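Local coordinates for ABC transporter, periplasmic substrate-binding protein (PDB 2HPG) that probably binds a small solute in the periplasm and delivers it to a tripartite ATP-independent (TRAP) membrane transporter, at residues 150-156 against 288-294; 216-221 against 281-286; 169-173 against 224-228. All coordinates share one frame; numbering follows the deposited sequence. Where two conformers were deposited one is given.

Interaction 1: 150-156 against 288-294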
loop_
_atom_site.group_PDB
_atom_site.type_symbol
_atom_site.label_atom_id
_atom_site.label_comp_id
_atom_site.label_asym_id
_atom_site.label_seq_id
_atom_site.Cartn_x
_atom_site.Cartn_y
_atom_site.Cartn_z
ATOM N N ILE A 150 15.274 -9.838 -14.602
ATOM C CA ILE A 150 15.970 -9.180 -13.493
ATOM C C ILE A 150 16.236 -10.253 -12.434
ATOM O O ILE A 150 15.313 -10.765 -11.805
ATOM C CB ILE A 150 15.124 -8.003 -12.895
ATOM C CG1 ILE A 150 14.757 -6.966 -13.969
ATOM C CG2 ILE A 150 15.822 -7.378 -11.658
ATOM C CD1 ILE A 150 15.930 -6.370 -14.766
ATOM N N ARG A 151 17.505 -10.629 -12.285
ATOM C CA ARG A 151 17.926 -11.643 -11.314
ATOM C C ARG A 151 18.865 -11.122 -10.234
ATOM O O ARG A 151 18.994 -11.745 -9.185
ATOM C CB ARG A 151 18.639 -12.784 -12.029
ATOM C CG ARG A 151 17.797 -13.474 -13.086
ATOM C CD ARG A 151 18.479 -14.710 -13.606
ATOM N NE ARG A 151 17.619 -15.428 -14.543
ATOM C CZ ARG A 151 17.497 -15.150 -15.836
ATOM N NH1 ARG A 151 18.178 -14.163 -16.393
ATOM N NH2 ARG A 151 16.684 -15.880 -16.581
ATOM N N LYS A 152 19.528 -10.007 -10.519
ATOM C CA LYS A 152 20.459 -9.337 -9.601
ATOM C C LYS A 152 20.367 -7.815 -9.828
ATOM O O LYS A 152 19.923 -7.376 -10.882
ATOM C CB LYS A 152 21.893 -9.796 -9.880
ATOM C CG LYS A 152 22.330 -9.515 -11.309
ATOM C CD LYS A 152 23.688 -10.100 -11.635
ATOM C CE LYS A 152 23.925 -10.119 -13.138
ATOM N NZ LYS A 152 25.334 -9.705 -13.394
ATOM N N PRO A 153 20.772 -7.003 -8.835
ATOM C CA PRO A 153 20.714 -5.547 -8.966
ATOM C C PRO A 153 21.303 -4.980 -10.254
ATOM O O PRO A 153 20.743 -4.065 -10.831
ATOM C CB PRO A 153 21.507 -5.066 -7.742
ATOM C CG PRO A 153 21.264 -6.097 -6.732
ATOM C CD PRO A 153 21.228 -7.407 -7.491
ATOM N N GLU A 154 22.424 -5.533 -10.712
ATOM C CA GLU A 154 23.121 -5.004 -11.888
ATOM C C GLU A 154 22.244 -4.998 -13.139
ATOM O O GLU A 154 22.471 -4.194 -14.057
ATOM C CB GLU A 154 24.397 -5.820 -12.141
ATOM C CG GLU A 154 25.317 -5.258 -13.244
ATOM C CD GLU A 154 24.905 -5.670 -14.673
ATOM O OE1 GLU A 154 24.366 -6.803 -14.874
ATOM O OE2 GLU A 154 25.113 -4.834 -15.597
ATOM N N ASP A 155 21.264 -5.909 -13.182
ATOM C CA ASP A 155 20.350 -6.052 -14.325
ATOM C C ASP A 155 19.418 -4.856 -14.494
ATOM O O ASP A 155 18.864 -4.654 -15.580
ATOM C CB ASP A 155 19.482 -7.298 -14.156
ATOM C CG ASP A 155 20.266 -8.581 -14.274
ATOM O OD1 ASP A 155 21.300 -8.563 -14.941
ATOM O OD2 ASP A 155 19.855 -9.606 -13.699
ATOM N N LEU A 156 19.236 -4.078 -13.419
ATOM C CA LEU A 156 18.437 -2.850 -13.460
ATOM C C LEU A 156 19.200 -1.615 -13.945
ATOM O O LEU A 156 18.573 -0.636 -14.357
ATOM C CB LEU A 156 17.851 -2.565 -12.090
ATOM C CG LEU A 156 16.801 -3.542 -11.578
ATOM C CD1 LEU A 156 16.572 -3.301 -10.088
ATOM C CD2 LEU A 156 15.484 -3.438 -12.408
ATOM N N GLU A 288 15.160 -18.043 -8.322
ATOM C CA GLU A 288 16.204 -17.726 -9.284
ATOM C C GLU A 288 16.822 -16.344 -9.083
ATOM O O GLU A 288 17.686 -15.920 -9.861
ATOM C CB GLU A 288 15.634 -17.747 -10.691
ATOM C CG GLU A 288 15.275 -19.113 -11.204
ATOM C CD GLU A 288 15.024 -19.100 -12.709
ATOM O OE1 GLU A 288 15.559 -18.205 -13.419
ATOM O OE2 GLU A 288 14.284 -19.993 -13.182
ATOM N N ILE A 289 16.355 -15.616 -8.080
ATOM C CA ILE A 289 16.756 -14.228 -7.915
ATOM C C ILE A 289 17.595 -14.103 -6.666
ATOM O O ILE A 289 17.309 -14.725 -5.646
ATOM C CB ILE A 289 15.520 -13.294 -7.867
ATOM C CG1 ILE A 289 14.801 -13.340 -9.232
ATOM C CG2 ILE A 289 15.935 -11.875 -7.518
ATOM C CD1 ILE A 289 13.424 -12.702 -9.267
ATOM N N ASP A 290 18.641 -13.292 -6.770
ATOM C CA ASP A 290 19.511 -13.016 -5.642
ATOM C C ASP A 290 18.832 -11.997 -4.716
ATOM O O ASP A 290 19.185 -10.831 -4.742
ATOM C CB ASP A 290 20.833 -12.459 -6.165
ATOM C CG ASP A 290 21.912 -12.466 -5.116
ATOM O OD1 ASP A 290 21.615 -12.810 -3.946
ATOM O OD2 ASP A 290 23.067 -12.139 -5.475
ATOM N N LYS A 291 17.853 -12.437 -3.919
ATOM C CA LYS A 291 17.046 -11.508 -3.108
ATOM C C LYS A 291 17.877 -10.865 -1.990
ATOM O O LYS A 291 17.698 -9.695 -1.681
ATOM C CB LYS A 291 15.792 -12.189 -2.546
ATOM C CG LYS A 291 14.705 -12.433 -3.621
ATOM C CD LYS A 291 13.434 -13.083 -3.044
ATOM C CE LYS A 291 12.493 -12.068 -2.413
ATOM N NZ LYS A 291 11.340 -12.729 -1.777
ATOM N N GLU A 292 18.815 -11.618 -1.418
ATOM C CA GLU A 292 19.754 -11.052 -0.437
ATOM C C GLU A 292 20.559 -9.882 -1.020
ATOM O O GLU A 292 20.780 -8.878 -0.345
ATOM C CB GLU A 292 20.678 -12.159 0.113
ATOM C CG GLU A 292 21.779 -11.701 1.102
ATOM C CD GLU A 292 21.262 -11.187 2.451
ATOM O OE1 GLU A 292 20.060 -11.328 2.754
ATOM O OE2 GLU A 292 22.079 -10.639 3.226
ATOM N N ALA A 293 20.989 -9.983 -2.268
ATOM C CA ALA A 293 21.705 -8.883 -2.904
ATOM C C ALA A 293 20.816 -7.626 -2.989
ATOM O O ALA A 293 21.300 -6.492 -2.834
ATOM C CB ALA A 293 22.178 -9.280 -4.288
ATOM N N PHE A 294 19.522 -7.836 -3.231
ATOM C CA PHE A 294 18.560 -6.726 -3.336
ATOM C C PHE A 294 18.284 -6.137 -1.954
ATOM O O PHE A 294 18.257 -4.917 -1.789
ATOM C CB PHE A 294 17.261 -7.186 -4.007
ATOM C CG PHE A 294 17.358 -7.290 -5.499
ATOM C CD1 PHE A 294 17.297 -6.165 -6.287
ATOM C CD2 PHE A 294 17.501 -8.524 -6.118
ATOM C CE1 PHE A 294 17.393 -6.256 -7.668
ATOM C CE2 PHE A 294 17.578 -8.626 -7.501
ATOM C CZ PHE A 294 17.528 -7.491 -8.276
#
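Arg151 O takes one hydrogen bond and one CA-H...O contact from 288-294. Asp290 N donates the hydrogen bond to Arg151 O at 2.9 Å, nearly straight at the hydrogen (168°) and nearly along the C=O axis. Ile289 CA makes the CA-H...O contact to the same oxygen. Arg151 N and Lys152 N both donate hydrogen bonds to Asp155 OD2, the first to the anti lone pair of that oxygen, the second from above the carboxylate plane. This double grip probably helps fix the turn of the loop beside Arg151 O.

The ring of Phe294 packs against the Lys152-Pro153 peptide. Pro153 CD rests over the centre of one face, in a CH-pi contact 3.8 Å from the ring centroid. Leu156 CD1 meets the ring edge at Phe294 CE1, 3.9 Å away. Ile150 CG2 approaches Phe294 CZ at 3.8 Å. Ala293 CB touches Pro153 CD as well, so the proline is packed by two successive residues of the helix. Asp290 is the N-cap of that helix, and its OD1 accepts a weak bond from Ala293 N.

Arg151 and Glu288, both exposed, run side by side. The extended chain brings Arg151 NE to 3.6 Å from Glu288 OE1, a long salt bridge with the two planar groups nearly coplanar. Ile150 O is buried here without a polar partner.

The contact joins the loop between strands 130-146 and 160-162 to the start of helix 291-305. Phe294 also touches Leu176 of helix 167-176 and Thr222 of strand 218-234, and Ile289 packs on Ile284 of strand 282-284.

Interaction 2: 216-221 against 281-286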
loop_
_atom_site.group_PDB
_atom_site.type_symbol
_atom_site.label_atom_id
_atom_site.label_comp_id
_atom_site.label_asym_id
_atom_site.label_seq_id
_atom_site.Cartn_x
_atom_site.Cartn_y
_atom_site.Cartn_z
ATOM N N LEU A 216 5.168 -5.791 -22.111
ATOM C CA LEU A 216 6.235 -6.243 -21.245
ATOM C C LEU A 216 6.151 -7.777 -21.143
ATOM O O LEU A 216 5.079 -8.350 -20.987
ATOM C CB LEU A 216 6.114 -5.584 -19.858
ATOM C CG LEU A 216 6.236 -4.061 -19.768
ATOM C CD1 LEU A 216 5.585 -3.527 -18.467
ATOM C CD2 LEU A 216 7.725 -3.622 -19.833
ATOM N N LYS A 217 7.302 -8.428 -21.236
ATOM C CA LYS A 217 7.374 -9.888 -21.283
ATOM C C LYS A 217 7.663 -10.540 -19.932
ATOM O O LYS A 217 7.131 -11.620 -19.648
ATOM C CB LYS A 217 8.429 -10.336 -22.301
ATOM C CG LYS A 217 8.712 -11.839 -22.260
ATOM C CD LYS A 217 9.499 -12.298 -23.458
ATOM C CE LYS A 217 10.000 -13.746 -23.262
ATOM N NZ LYS A 217 10.627 -14.298 -24.498
ATOM N N TYR A 218 8.506 -9.910 -19.110
ATOM C CA TYR A 218 9.002 -10.552 -17.888
ATOM C C TYR A 218 8.449 -10.017 -16.570
ATOM O O TYR A 218 8.417 -8.810 -16.327
ATOM C CB TYR A 218 10.527 -10.445 -17.805
ATOM C CG TYR A 218 11.247 -11.175 -18.901
ATOM C CD1 TYR A 218 11.527 -12.527 -18.785
ATOM C CD2 TYR A 218 11.639 -10.517 -20.059
ATOM C CE1 TYR A 218 12.168 -13.218 -19.792
ATOM C CE2 TYR A 218 12.290 -11.191 -21.069
ATOM C CZ TYR A 218 12.547 -12.538 -20.925
ATOM O OH TYR A 218 13.179 -13.217 -21.908
HETATM N N MSE A 219 8.015 -10.950 -15.724
HETATM C CA MSE A 219 7.739 -10.667 -14.329
HETATM C C MSE A 219 8.847 -11.305 -13.511
HETATM O O MSE A 219 8.955 -12.529 -13.480
HETATM C CB MSE A 219 6.390 -11.255 -13.931
HETATM C CG MSE A 219 5.815 -10.602 -12.704
HETATM SE SE MSE A 219 4.646 -9.136 -13.187
HETATM C CE MSE A 219 3.847 -8.844 -11.433
ATOM N N SER A 220 9.697 -10.487 -12.886
ATOM C CA SER A 220 10.788 -11.003 -12.072
ATOM C C SER A 220 10.453 -10.802 -10.601
ATOM O O SER A 220 10.251 -9.662 -10.147
ATOM C CB SER A 220 12.102 -10.299 -12.402
ATOM O OG SER A 220 12.316 -10.185 -13.796
ATOM N N GLU A 221 10.384 -11.912 -9.862
ATOM C CA GLU A 221 9.783 -11.941 -8.545
ATOM C C GLU A 221 10.728 -11.535 -7.419
ATOM O O GLU A 221 11.025 -12.318 -6.501
ATOM C CB GLU A 221 9.166 -13.307 -8.273
ATOM C CG GLU A 221 7.929 -13.599 -9.124
ATOM C CD GLU A 221 7.211 -14.821 -8.654
ATOM O OE1 GLU A 221 7.850 -15.637 -7.972
ATOM O OE2 GLU A 221 6.026 -15.000 -8.978
HETATM N N MSE A 281 3.515 -14.324 -20.599
HETATM C CA MSE A 281 4.605 -13.708 -19.852
HETATM C C MSE A 281 5.560 -14.761 -19.329
HETATM O O MSE A 281 5.155 -15.883 -19.027
HETATM C CB MSE A 281 4.075 -12.888 -18.685
HETATM C CG MSE A 281 3.274 -11.683 -19.110
HETATM SE SE MSE A 281 3.110 -10.488 -17.591
HETATM C CE MSE A 281 4.858 -9.595 -17.641
ATOM N N ALA A 282 6.831 -14.384 -19.218
ATOM C CA ALA A 282 7.848 -15.221 -18.611
ATOM C C ALA A 282 8.080 -14.777 -17.188
ATOM O O ALA A 282 8.420 -13.625 -16.955
ATOM C CB ALA A 282 9.142 -15.112 -19.382
ATOM N N VAL A 283 7.889 -15.686 -16.239
ATOM C CA VAL A 283 8.122 -15.397 -14.823
ATOM C C VAL A 283 9.512 -15.837 -14.454
ATOM O O VAL A 283 9.878 -16.970 -14.722
ATOM C CB VAL A 283 7.117 -16.140 -13.940
ATOM C CG1 VAL A 283 7.432 -15.933 -12.468
ATOM C CG2 VAL A 283 5.738 -15.655 -14.250
ATOM N N ILE A 284 10.301 -14.937 -13.859
ATOM C CA ILE A 284 11.564 -15.286 -13.234
ATOM C C ILE A 284 11.266 -15.514 -11.756
ATOM O O ILE A 284 11.012 -14.559 -11.035
ATOM C CB ILE A 284 12.603 -14.171 -13.380
ATOM C CG1 ILE A 284 12.737 -13.758 -14.852
ATOM C CG2 ILE A 284 13.933 -14.632 -12.834
ATOM C CD1 ILE A 284 13.139 -14.885 -15.777
ATOM N N PRO A 285 11.233 -16.785 -11.309
ATOM C CA PRO A 285 10.757 -17.079 -9.962
ATOM C C PRO A 285 11.708 -16.553 -8.906
ATOM O O PRO A 285 12.870 -16.283 -9.205
ATOM C CB PRO A 285 10.714 -18.618 -9.901
ATOM C CG PRO A 285 11.126 -19.112 -11.215
ATOM C CD PRO A 285 11.650 -17.998 -12.035
ATOM N N ALA A 286 11.206 -16.410 -7.686
ATOM C CA ALA A 286 11.989 -15.831 -6.591
ATOM C C ALA A 286 13.274 -16.626 -6.370
ATOM O O ALA A 286 14.367 -16.057 -6.249
ATOM C CB ALA A 286 11.141 -15.768 -5.296
HETATM O O HOH W 1 8.171 -17.917 -6.813
#
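The side chain of Glu221 runs past Ile284 and Val283 to Ala286. Glu221 CB lies 3.6 Å from Ile284 O. CG sits near the same oxygen and also near Val283 CG1. CG is anti to the carbonyl carbon (chi1 -69°) and the chain beyond it is extended, which carries the carboxylate past Val283 CG1, 4.0 Å from Glu221 CD. At the tip the two oxygens part ways. Glu221 OE1 accepts from a water at 2.6 Å and from Ala286 N in a weak bond. Ala286 N also makes a weak bond to this water. OE2 is hydrogen-bonded to Tyr204 OH and forms a salt bridge with Lys273 NZ, so the carboxylate has partners at both oxygens.

Four backbone bonds join the strands. Ala282 N donates to Lys217 O and Glu221 N to Ile284 O. Between them Met219 uses both its backbone groups: Met219 N donates to Ala282 O at 3.0 Å, and Met219 O accepts from Ile284 N at 2.8 Å.

Tyr218 and Ser220 share one face of the sheet with Ala282 and Ile284. There Ala282 CB lies 3.6 Å from Tyr218 CD1, and Ile284 CG1 lies 3.7 Å from Ser220 OG. Ser220 OG itself is bonded to Ile150 N. Met219 and Val283 occupy the other face, beside Tyr204. The bent end of Met281 brings its CE to 3.6 Å from Leu216 O. Both methionines are selenomethionine.

Lys217 and Tyr218 form a classic beta bulge opposite Thr146 of strand 130-146. Strands 218-234 and 282-284 are parallel neighbours joined through helices 235-240 and 243-278, a beta-alpha-beta crossover within the mixed sheet of this periplasmic binding protein.

Interaction 3: 169-173 against 224-228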
loop_
_atom_site.group_PDB
_atom_site.type_symbol
_atom_site.label_atom_id
_atom_site.label_comp_id
_atom_site.label_asym_id
_atom_site.label_seq_id
_atom_site.Cartn_x
_atom_site.Cartn_y
_atom_site.Cartn_z
ATOM N N TRP A 169 9.148 5.367 -2.562
ATOM C CA TRP A 169 9.219 4.568 -3.791
ATOM C C TRP A 169 10.429 4.887 -4.662
ATOM O O TRP A 169 11.161 3.988 -5.086
ATOM C CB TRP A 169 7.995 4.821 -4.651
ATOM C CG TRP A 169 6.661 4.660 -4.008
ATOM C CD1 TRP A 169 5.889 5.659 -3.501
ATOM C CD2 TRP A 169 5.862 3.455 -3.925
ATOM N NE1 TRP A 169 4.679 5.153 -3.076
ATOM C CE2 TRP A 169 4.644 3.807 -3.317
ATOM C CE3 TRP A 169 6.074 2.121 -4.295
ATOM C CZ2 TRP A 169 3.618 2.872 -3.075
ATOM C CZ3 TRP A 169 5.062 1.196 -4.069
ATOM C CH2 TRP A 169 3.852 1.575 -3.446
ATOM N N GLN A 170 10.612 6.176 -4.959
ATOM C CA GLN A 170 11.662 6.616 -5.870
ATOM C C GLN A 170 13.034 6.204 -5.358
ATOM O O GLN A 170 13.839 5.625 -6.093
ATOM C CB GLN A 170 11.601 8.129 -6.092
ATOM C CG GLN A 170 10.319 8.639 -6.731
ATOM C CD GLN A 170 10.235 8.385 -8.203
ATOM O OE1 GLN A 170 11.120 8.788 -8.938
ATOM N NE2 GLN A 170 9.149 7.746 -8.653
ATOM N N GLU A 171 13.296 6.492 -4.092
ATOM C CA GLU A 171 14.597 6.196 -3.479
ATOM C C GLU A 171 14.843 4.710 -3.342
ATOM O O GLU A 171 15.960 4.268 -3.499
ATOM C CB GLU A 171 14.678 6.830 -2.091
ATOM C CG GLU A 171 14.614 8.340 -2.118
ATOM C CD GLU A 171 15.872 8.971 -2.654
ATOM O OE1 GLU A 171 16.935 8.300 -2.644
ATOM O OE2 GLU A 171 15.791 10.147 -3.097
ATOM N N SER A 172 13.796 3.952 -3.031
ATOM C CA SER A 172 13.872 2.496 -2.989
ATOM C C SER A 172 14.293 1.893 -4.343
ATOM O O SER A 172 15.257 1.125 -4.410
ATOM C CB SER A 172 12.527 1.917 -2.552
ATOM O OG SER A 172 12.316 2.145 -1.170
ATOM N N ILE A 173 13.577 2.249 -5.408
ATOM C CA ILE A 173 13.864 1.718 -6.744
ATOM C C ILE A 173 15.226 2.165 -7.250
ATOM O O ILE A 173 15.953 1.395 -7.918
ATOM C CB ILE A 173 12.758 2.101 -7.759
ATOM C CG1 ILE A 173 11.439 1.394 -7.404
ATOM C CG2 ILE A 173 13.174 1.757 -9.175
ATOM C CD1 ILE A 173 11.564 -0.100 -7.153
ATOM N N HIS A 224 10.001 -6.900 -3.862
ATOM C CA HIS A 224 10.708 -5.798 -3.196
ATOM C C HIS A 224 9.817 -4.814 -2.395
ATOM O O HIS A 224 10.339 -4.096 -1.533
ATOM C CB HIS A 224 11.538 -5.029 -4.229
ATOM C CG HIS A 224 10.724 -4.517 -5.374
ATOM N ND1 HIS A 224 10.566 -5.218 -6.549
ATOM C CD2 HIS A 224 9.964 -3.406 -5.497
ATOM C CE1 HIS A 224 9.754 -4.554 -7.350
ATOM N NE2 HIS A 224 9.378 -3.445 -6.743
ATOM N N PHE A 225 8.508 -4.760 -2.678
ATOM C CA PHE A 225 7.552 -4.037 -1.832
ATOM C C PHE A 225 6.402 -4.950 -1.453
ATOM O O PHE A 225 5.936 -5.749 -2.264
ATOM C CB PHE A 225 6.904 -2.822 -2.521
ATOM C CG PHE A 225 7.841 -1.720 -2.902
ATOM C CD1 PHE A 225 8.627 -1.082 -1.962
ATOM C CD2 PHE A 225 7.860 -1.258 -4.194
ATOM C CE1 PHE A 225 9.453 -0.060 -2.333
ATOM C CE2 PHE A 225 8.679 -0.244 -4.574
ATOM C CZ PHE A 225 9.481 0.371 -3.648
ATOM N N LEU A 226 5.960 -4.833 -0.202
ATOM C CA LEU A 226 4.616 -5.243 0.193
ATOM C C LEU A 226 3.830 -3.964 0.456
ATOM O O LEU A 226 4.139 -3.233 1.401
ATOM C CB LEU A 226 4.632 -6.107 1.452
ATOM C CG LEU A 226 3.250 -6.573 1.879
ATOM C CD1 LEU A 226 2.662 -7.528 0.849
ATOM C CD2 LEU A 226 3.294 -7.176 3.270
ATOM N N LEU A 227 2.836 -3.683 -0.378
ATOM C CA LEU A 227 2.068 -2.436 -0.277
ATOM C C LEU A 227 1.056 -2.477 0.863
ATOM O O LEU A 227 0.040 -3.199 0.817
ATOM C CB LEU A 227 1.405 -2.091 -1.622
ATOM C CG LEU A 227 0.537 -0.829 -1.701
ATOM C CD1 LEU A 227 1.099 0.331 -0.902
ATOM C CD2 LEU A 227 0.373 -0.451 -3.190
ATOM N N ILE A 228 1.379 -1.721 1.906
ATOM C CA ILE A 228 0.542 -1.607 3.076
ATOM C C ILE A 228 -0.199 -0.288 2.966
ATOM O O ILE A 228 0.417 0.778 2.953
ATOM C CB ILE A 228 1.390 -1.585 4.362
ATOM C CG1 ILE A 228 2.249 -2.853 4.473
ATOM C CG2 ILE A 228 0.484 -1.453 5.589
ATOM C CD1 ILE A 228 3.415 -2.678 5.484
#
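The Phe225 ring takes the edge of Trp169 on one face, a T-shaped pair with planes at 77° and centroids 5.0 Å apart. Trp169 CE3 is the atom that presses in, 3.5 Å from Phe225 CE2 and offset toward the rim. Ser172 lies at the edge of the phenylalanine, its CB 3.6 Å from Phe225 CZ. Ile173 CD1 comes in obliquely near Phe225 CE2, and it also touches the ring of His224.

This is buried helix-on-sheet packing. Helix 167-176 lies against strand 218-234 of the mixed sheet in the periplasmic binding protein fold. Their short segments run roughly antiparallel (153°), with axes 10.4 Å apart at closest. No hydrogen bond crosses between the two segments; they meet through side-chain packing.

With an alanine at Phe225, the Trp169 edge would probably lose its aromatic face, and a gap would be likely to open between the strand and Ser172 and Ile173 of the helix.

The polar ends here are bonded elsewhere. Ser172 OG bonds to Ala168 O and Ala90 N. His224 bonds through ND1 to Thr222 OG1 and through NE2 to Glu201 OE2, so its ring is held at both nitrogens beside Ile173. Farther along the strand, Leu227 has CG anti to its backbone N (chi1 179°). This places Leu227 CD1 3.9 Å from Trp169 CH2.

How the interactions relate
Interactions 1 and 2 touch. Their centres are 13 Å apart, and they meet where Ile150 of interaction 1 comes up to Ser220 of interaction 2. Ile289 CD1 also packs against Glu221 N. Helix 291-305 follows strand 282-284 in the chain after a short connection. Interaction 3 is about 15 Å from interaction 1 and 18 Å from interaction 2 between centres. It shares strand 218-234 with interaction 2. In sequence, both are nested inside the loop closed by interaction 1, and they cross each other. Strand 282-284 joins the sheet beside 218-234, and the chain that follows it packs on the loop 150-156.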